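Local coordinates for protein ribose-5-phosphate isomerase RpiB (Thermotoga maritima, PDB 1O1X) that probably interconverts ribose 5-phosphate and ribulose 5-phosphate, as an isomerase of the LacAB/RpiB family, at residues G92-L97 with N112-V117. Numbering follows the deposited sequence.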
loop_
_atom_site.group_PDB
_atom_site.type_symbol
_atom_site.label_atom_id
_atom_site.label_comp_id
_atom_site.label_asym_id
_atom_site.label_seq_id
_atom_site.Cartn_x
_atom_site.Cartn_y
_atom_site.Cartn_z
ATOM N N GLY A 92 6.715 -27.357 3.281
ATOM C CA GLY A 92 7.939 -26.964 2.622
ATOM C C GLY A 92 7.825 -25.724 1.781
ATOM O O GLY A 92 8.845 -25.239 1.307
ATOM N N ILE A 93 6.605 -25.246 1.527
ATOM C CA ILE A 93 6.392 -24.056 0.723
ATOM C C ILE A 93 6.096 -22.894 1.624
ATOM O O ILE A 93 5.261 -22.989 2.525
ATOM C CB ILE A 93 5.206 -24.263 -0.284
ATOM C CG1 ILE A 93 5.517 -25.415 -1.242
ATOM C CG2 ILE A 93 4.846 -22.938 -1.002
ATOM C CD1 ILE A 93 6.733 -25.194 -2.182
ATOM N N ARG A 94 6.802 -21.789 1.402
ATOM C CA ARG A 94 6.554 -20.539 2.127
ATOM C C ARG A 94 6.373 -19.450 1.066
ATOM O O ARG A 94 7.320 -18.879 0.553
ATOM C CB ARG A 94 7.687 -20.294 3.105
ATOM C CG ARG A 94 7.729 -21.317 4.261
ATOM C CD ARG A 94 8.871 -21.116 5.257
ATOM N NE ARG A 94 10.124 -21.221 4.547
ATOM C CZ ARG A 94 10.715 -22.348 4.175
ATOM N NH1 ARG A 94 10.239 -23.524 4.507
ATOM N NH2 ARG A 94 11.794 -22.276 3.415
ATOM N N ALA A 95 5.105 -19.249 0.684
ATOM C CA ALA A 95 4.714 -18.328 -0.349
ATOM C C ALA A 95 4.249 -17.019 0.265
ATOM O O ALA A 95 3.277 -16.985 1.066
ATOM C CB ALA A 95 3.612 -18.949 -1.207
ATOM N N ALA A 96 4.912 -15.925 -0.124
ATOM C CA ALA A 96 4.727 -14.623 0.516
ATOM C C ALA A 96 4.148 -13.596 -0.461
ATOM O O ALA A 96 4.799 -13.205 -1.429
ATOM C CB ALA A 96 6.060 -14.100 1.064
ATOM N N LEU A 97 2.955 -13.124 -0.147
ATOM C CA LEU A 97 2.250 -12.073 -0.889
ATOM C C LEU A 97 2.873 -10.723 -0.479
ATOM O O LEU A 97 2.717 -10.270 0.672
ATOM C CB LEU A 97 0.760 -12.143 -0.542
ATOM C CG LEU A 97 -0.179 -11.102 -1.146
ATOM C CD1 LEU A 97 0.049 -10.943 -2.606
ATOM C CD2 LEU A 97 -1.658 -11.406 -0.842
ATOM N N ASN A 112 12.161 -17.059 5.323
ATOM C CA ASN A 112 12.910 -17.852 4.329
ATOM C C ASN A 112 11.982 -18.244 3.179
ATOM O O ASN A 112 11.943 -19.386 2.736
ATOM C CB ASN A 112 13.518 -19.123 4.971
ATOM C CG ASN A 112 14.598 -19.748 4.119
ATOM O OD1 ASN A 112 15.095 -19.093 3.191
ATOM N ND2 ASN A 112 14.993 -21.005 4.426
ATOM N N ALA A 113 11.238 -17.272 2.668
ATOM C CA ALA A 113 10.226 -17.545 1.678
ATOM C C ALA A 113 10.856 -18.101 0.414
ATOM O O ALA A 113 11.922 -17.644 -0.034
ATOM C CB ALA A 113 9.449 -16.314 1.402
ATOM N N ASN A 114 10.188 -19.085 -0.184
ATOM C CA ASN A 114 10.690 -19.675 -1.422
ATOM C C ASN A 114 9.784 -19.420 -2.624
ATOM O O ASN A 114 10.154 -19.697 -3.741
ATOM C CB ASN A 114 11.065 -21.151 -1.227
ATOM C CG ASN A 114 9.950 -22.001 -0.635
ATOM O OD1 ASN A 114 8.786 -21.631 -0.667
ATOM N ND2 ASN A 114 10.315 -23.191 -0.162
ATOM N N ILE A 115 8.631 -18.816 -2.378
ATOM C CA ILE A 115 7.751 -18.332 -3.434
ATOM C C ILE A 115 7.304 -16.922 -3.134
ATOM O O ILE A 115 6.845 -16.620 -2.036
ATOM C CB ILE A 115 6.496 -19.250 -3.669
ATOM C CG1 ILE A 115 6.910 -20.658 -4.108
ATOM C CG2 ILE A 115 5.579 -18.630 -4.701
ATOM C CD1 ILE A 115 5.754 -21.557 -4.475
ATOM N N LEU A 116 7.472 -16.065 -4.127
ATOM C CA LEU A 116 6.998 -14.693 -4.104
ATOM C C LEU A 116 5.633 -14.651 -4.801
ATOM O O LEU A 116 5.491 -15.117 -5.911
ATOM C CB LEU A 116 7.977 -13.764 -4.822
ATOM C CG LEU A 116 7.491 -12.348 -5.169
ATOM C CD1 LEU A 116 7.214 -11.616 -3.884
ATOM C CD2 LEU A 116 8.508 -11.618 -6.008
ATOM N N VAL A 117 4.649 -14.071 -4.145
ATOM C CA VAL A 117 3.353 -13.910 -4.750
ATOM C C VAL A 117 3.110 -12.420 -4.991
ATOM O O VAL A 117 3.267 -11.586 -4.072
ATOM C CB VAL A 117 2.217 -14.518 -3.846
ATOM C CG1 VAL A 117 0.846 -14.277 -4.464
ATOM C CG2 VAL A 117 2.463 -15.998 -3.562
#
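The side-chain amide of Asn114 lies along the backbone of Gly92-Arg94 and bonds to it twice. Its OD1 accepts a nearly straight bond from Arg94 N (2.9 Å, 172° at the hydrogen), while ND2 donates an N-H bond to Gly92 O at 2.9 Å, with the acceptor in the amide plane. CG sits between the backbone N and the carbonyl carbon (chi1 54°), which turns the amide toward that chain; a carboxamide suits the place because it offers donor and acceptor together. A leucine here would probably leave Arg94 N and Gly92 O without these mates and the 92-94 loop less firmly held. Arg94, its chain bent at chi3, brings NE and NH2 side-on to Asn112 O, NH2 at 3.0 Å, with ND2 of Asn114 over one guanidinium face. Beyond this loop region, strands 95-97 and 115-117 pair in parallel, joined through helix 101-109 as a beta-alpha-beta crossover, strand 95-97 being the outermost of the parallel sheet within the chain. Ala96 N bonds to Ile115 O (2.8 Å), and Val117 N to Ala96 O. On the face that helix 81-87 covers, the small CB of Ala95 rests against both Ile115 CB (3.8 Å) and Val117 CG2; Leu97 CD1 meets the other Val117 branch, CG1, at 3.9 Å.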